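Local coordinates for protein NtrC family transcriptional regulator (Clostridium acetobutylicum ATCC 824, PDB 2Q5C) that is probably an ATP-dependent, sequence-specific DNA-binding transcriptional regulator of the NtrC family, present here as its N-terminal PrpR_N-family region, at residues K77-N89 with I106-V118. Numbering follows the deposited sequence.
Sequences KVTRFDTMRAVYN and IVDKHEIEAMLGV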
# COMPACT_ATOMS: atom_id res chain seq x y z
N LYS A 77 6.54 1.07 -3.99
CA LYS A 77 5.94 2.37 -4.30
C LYS A 77 4.60 2.17 -4.99
O LYS A 77 4.51 1.31 -5.86
CB LYS A 77 6.87 3.21 -5.17
CG LYS A 77 8.30 3.35 -4.64
CD LYS A 77 8.35 3.98 -3.25
CE LYS A 77 9.78 3.95 -2.69
NZ LYS A 77 9.89 4.63 -1.35
N VAL A 78 3.61 2.95 -4.56
CA VAL A 78 2.34 3.05 -5.29
C VAL A 78 2.64 3.86 -6.57
O VAL A 78 3.20 4.96 -6.48
CB VAL A 78 1.24 3.73 -4.47
CG1 VAL A 78 -0.08 3.66 -5.23
CG2 VAL A 78 1.09 3.09 -3.07
N THR A 79 2.30 3.31 -7.73
CA THR A 79 2.65 3.95 -9.00
C THR A 79 1.50 4.73 -9.61
O THR A 79 0.34 4.59 -9.23
CB THR A 79 3.17 3.00 -10.05
OG1 THR A 79 2.08 2.19 -10.52
CG2 THR A 79 4.24 2.08 -9.47
N ARG A 80 1.87 5.53 -10.61
CA ARG A 80 0.87 6.33 -11.31
C ARG A 80 -0.07 5.41 -12.07
O ARG A 80 -1.30 5.65 -12.08
CB ARG A 80 1.53 7.34 -12.26
CG ARG A 80 2.23 8.49 -11.55
CD ARG A 80 3.11 9.25 -12.56
NE ARG A 80 3.87 10.32 -11.93
CZ ARG A 80 4.64 11.17 -12.59
NH1 ARG A 80 4.74 11.08 -13.90
NH2 ARG A 80 5.31 12.11 -11.93
N PHE A 81 0.47 4.35 -12.67
CA PHE A 81 -0.40 3.44 -13.43
C PHE A 81 -1.29 2.61 -12.47
O PHE A 81 -2.46 2.33 -12.80
CB PHE A 81 0.43 2.51 -14.31
CG PHE A 81 -0.38 1.74 -15.31
CD1 PHE A 81 -0.99 2.39 -16.36
CD2 PHE A 81 -0.48 0.36 -15.23
CE1 PHE A 81 -1.74 1.69 -17.31
CE2 PHE A 81 -1.21 -0.35 -16.19
CZ PHE A 81 -1.83 0.32 -17.22
N ASP A 82 -0.78 2.24 -11.31
CA ASP A 82 -1.61 1.58 -10.28
C ASP A 82 -2.81 2.48 -9.97
O ASP A 82 -3.96 2.01 -9.83
CB ASP A 82 -0.85 1.40 -8.96
CG ASP A 82 0.29 0.38 -9.01
OD1 ASP A 82 0.19 -0.61 -9.76
OD2 ASP A 82 1.25 0.60 -8.20
N THR A 83 -2.55 3.77 -9.81
CA THR A 83 -3.64 4.73 -9.48
C THR A 83 -4.64 4.83 -10.65
O THR A 83 -5.84 4.81 -10.43
CB THR A 83 -3.04 6.08 -9.15
OG1 THR A 83 -2.20 5.93 -7.99
CG2 THR A 83 -4.16 7.06 -8.76
N MET A 84 -4.14 4.94 -11.87
CA MET A 84 -5.04 5.04 -13.01
C MET A 84 -5.89 3.81 -13.11
O MET A 84 -7.10 3.94 -13.33
CB MET A 84 -4.24 5.27 -14.29
CG MET A 84 -3.44 6.54 -14.27
SD MET A 84 -4.42 8.04 -13.97
CE MET A 84 -5.15 8.32 -15.60
N ARG A 85 -5.31 2.62 -12.95
CA ARG A 85 -6.12 1.37 -13.00
C ARG A 85 -7.28 1.45 -12.00
O ARG A 85 -8.42 1.07 -12.33
CB ARG A 85 -5.28 0.16 -12.60
CG ARG A 85 -4.32 -0.38 -13.65
CD ARG A 85 -3.45 -1.44 -13.01
NE ARG A 85 -2.87 -2.35 -14.00
CZ ARG A 85 -1.88 -3.20 -13.75
NH1 ARG A 85 -1.35 -3.28 -12.56
NH2 ARG A 85 -1.42 -3.98 -14.74
N ALA A 86 -7.01 1.95 -10.80
CA ALA A 86 -8.06 2.02 -9.79
C ALA A 86 -9.12 3.03 -10.16
O ALA A 86 -10.32 2.74 -9.99
CB ALA A 86 -7.47 2.31 -8.42
N VAL A 87 -8.73 4.19 -10.65
CA VAL A 87 -9.72 5.20 -11.04
C VAL A 87 -10.57 4.66 -12.19
O VAL A 87 -11.81 4.82 -12.23
CB VAL A 87 -9.04 6.49 -11.41
CG1 VAL A 87 -10.07 7.48 -12.05
CG2 VAL A 87 -8.37 7.10 -10.18
N TYR A 88 -9.93 4.06 -13.17
CA TYR A 88 -10.65 3.45 -14.27
C TYR A 88 -11.70 2.45 -13.79
O TYR A 88 -12.84 2.47 -14.26
CB TYR A 88 -9.62 2.80 -15.21
CG TYR A 88 -10.20 1.93 -16.25
CD1 TYR A 88 -10.85 2.48 -17.34
CD2 TYR A 88 -10.09 0.55 -16.16
CE1 TYR A 88 -11.42 1.68 -18.32
CE2 TYR A 88 -10.64 -0.27 -17.16
CZ TYR A 88 -11.29 0.31 -18.22
OH TYR A 88 -11.86 -0.46 -19.20
N ASN A 89 -11.35 1.59 -12.84
CA ASN A 89 -12.29 0.63 -12.31
C ASN A 89 -13.40 1.30 -11.52
O ASN A 89 -14.57 0.89 -11.61
CB ASN A 89 -11.58 -0.34 -11.39
CG ASN A 89 -10.76 -1.37 -12.13
OD1 ASN A 89 -11.12 -1.79 -13.22
ND2 ASN A 89 -9.69 -1.82 -11.49
N ILE A 106 0.41 10.97 -5.85
CA ILE A 106 1.20 10.09 -6.72
C ILE A 106 1.09 10.53 -8.19
O ILE A 106 2.08 10.60 -8.94
CB ILE A 106 0.76 8.61 -6.56
CG1 ILE A 106 1.11 8.08 -5.17
CG2 ILE A 106 1.42 7.73 -7.59
CD1 ILE A 106 -0.04 8.14 -4.16
N VAL A 107 -0.14 10.79 -8.60
CA VAL A 107 -0.42 11.25 -9.95
C VAL A 107 -1.07 12.63 -9.80
O VAL A 107 -1.75 12.89 -8.81
CB VAL A 107 -1.30 10.21 -10.73
CG1 VAL A 107 -2.56 9.94 -9.98
CG2 VAL A 107 -1.57 10.67 -12.15
N ASP A 108 -0.84 13.52 -10.76
CA ASP A 108 -1.54 14.79 -10.76
C ASP A 108 -3.04 14.56 -11.00
O ASP A 108 -3.44 13.93 -12.00
CB ASP A 108 -0.91 15.69 -11.83
CG ASP A 108 -1.51 17.06 -11.86
OD1 ASP A 108 -2.66 17.19 -12.31
OD2 ASP A 108 -0.82 18.02 -11.45
N LYS A 109 -3.84 15.04 -10.04
CA LYS A 109 -5.29 14.85 -10.03
C LYS A 109 -5.91 15.36 -11.32
O LYS A 109 -6.74 14.67 -11.95
CB LYS A 109 -5.89 15.56 -8.81
CG LYS A 109 -7.35 15.93 -8.93
CD LYS A 109 -7.73 16.84 -7.79
CE LYS A 109 -8.30 18.14 -8.31
NZ LYS A 109 -9.34 17.95 -9.37
N HIS A 110 -5.48 16.55 -11.73
CA HIS A 110 -6.01 17.17 -12.95
C HIS A 110 -5.70 16.36 -14.19
O HIS A 110 -6.50 16.28 -15.12
CB HIS A 110 -5.49 18.60 -13.13
CG HIS A 110 -5.82 19.52 -12.00
ND1 HIS A 110 -7.10 19.94 -11.71
CD2 HIS A 110 -5.01 20.16 -11.13
CE1 HIS A 110 -7.07 20.76 -10.69
NE2 HIS A 110 -5.81 20.91 -10.31
N GLU A 111 -4.52 15.74 -14.20
CA GLU A 111 -4.16 14.89 -15.31
C GLU A 111 -5.08 13.67 -15.43
O GLU A 111 -5.50 13.30 -16.52
CB GLU A 111 -2.70 14.45 -15.19
CG GLU A 111 -2.22 13.77 -16.43
CD GLU A 111 -0.71 13.68 -16.56
OE1 GLU A 111 0.02 13.73 -15.55
OE2 GLU A 111 -0.27 13.52 -17.72
N ILE A 112 -5.41 13.05 -14.31
CA ILE A 112 -6.27 11.87 -14.37
C ILE A 112 -7.73 12.25 -14.72
O ILE A 112 -8.42 11.51 -15.41
CB ILE A 112 -6.15 11.04 -13.08
CG1 ILE A 112 -6.92 9.72 -13.18
CG2 ILE A 112 -6.51 11.88 -11.85
CD1 ILE A 112 -6.24 8.59 -12.40
N GLU A 113 -8.17 13.43 -14.27
CA GLU A 113 -9.50 13.94 -14.69
C GLU A 113 -9.56 14.11 -16.19
O GLU A 113 -10.52 13.68 -16.83
CB GLU A 113 -9.77 15.29 -14.04
CG GLU A 113 -10.08 15.19 -12.54
CD GLU A 113 -10.32 16.53 -11.91
OE1 GLU A 113 -9.47 17.45 -12.07
OE2 GLU A 113 -11.34 16.70 -11.22
N ALA A 114 -8.52 14.72 -16.75
CA ALA A 114 -8.44 14.91 -18.19
C ALA A 114 -8.39 13.60 -18.96
O ALA A 114 -9.06 13.47 -19.99
CB ALA A 114 -7.24 15.78 -18.50
N MET A 115 -7.60 12.64 -18.48
CA MET A 115 -7.32 11.39 -19.20
C MET A 115 -8.43 10.33 -19.09
O MET A 115 -8.59 9.48 -19.99
CB MET A 115 -5.96 10.79 -18.76
CG MET A 115 -4.67 11.68 -18.95
SD MET A 115 -3.08 10.87 -18.50
CE MET A 115 -3.16 9.71 -19.84
N LEU A 116 -9.18 10.36 -17.99
CA LEU A 116 -10.22 9.36 -17.73
C LEU A 116 -11.65 9.93 -17.67
O LEU A 116 -12.61 9.17 -17.49
CB LEU A 116 -9.88 8.52 -16.49
CG LEU A 116 -8.73 7.51 -16.64
CD1 LEU A 116 -8.55 6.77 -15.33
CD2 LEU A 116 -8.99 6.53 -17.77
N GLY A 117 -11.79 11.23 -17.81
CA GLY A 117 -13.11 11.86 -17.89
C GLY A 117 -13.89 11.73 -16.59
O GLY A 117 -15.09 11.41 -16.59
N VAL A 118 -13.20 11.98 -15.49
CA VAL A 118 -13.78 11.95 -14.15
C VAL A 118 -13.57 13.27 -13.41
O VAL A 118 -12.80 14.13 -13.87
CB VAL A 118 -13.17 10.80 -13.30
CG1 VAL A 118 -13.59 9.47 -13.86
CG2 VAL A 118 -11.65 10.90 -13.23
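Val78 O meets Ile106 CG2 at 3.5 Å, and the same methyl lies against the carbonyl carbon of Thr79, so the turn before helix 80-89 rests on the Ile106 side chain. Thr79 and Asp82 form a capping box: Thr79 OG1 accepts from Asp82 N, and Asp82 OD2 takes Thr79 N on its anti side, 31° out of the carboxylate plane. In the Arg80 conformer described here, one of two, CG rests 3.4 Å from Ile106 O and also touches Val107 CB; the chain, extended from CG to NE, runs past that carbonyl, which lies at the guanidinium edge and receives a weak, bent hydrogen bond from Arg80 NE (3.5 Å, 143°). In Thr83, chi1 of -62° sets OG1 beside the backbone N and turns CG2 to Val107 CG1, 3.5 Å away, while Leu99 of strand 96-102 touches Thr83 as well. Strand 96-102 lies between the two helices in sequence, in a four-stranded parallel sheet of order 2-1-3-4, as in a Rossmann-like alpha/beta domain; the helices pack beside each other at 49°, axes 11.1 Å apart. Met84, bent at chi2 and chi3, brings its thioether over to helix 109-116, whose N-cap is Asp108. In the conformer given, Met84 CE lies 3.7 Å from Leu116 CD1; the fit of the Met84 sulfur against Ile112 is doubtful, both side chains having alternate conformers. Val87 CG1 reaches Leu116 CD1 and, at 3.9 Å, Val118 CG2, beyond the positive-phi turn at Gly117. Tyr88 finishes the row with CB 4.1 Å from Leu116 CD1.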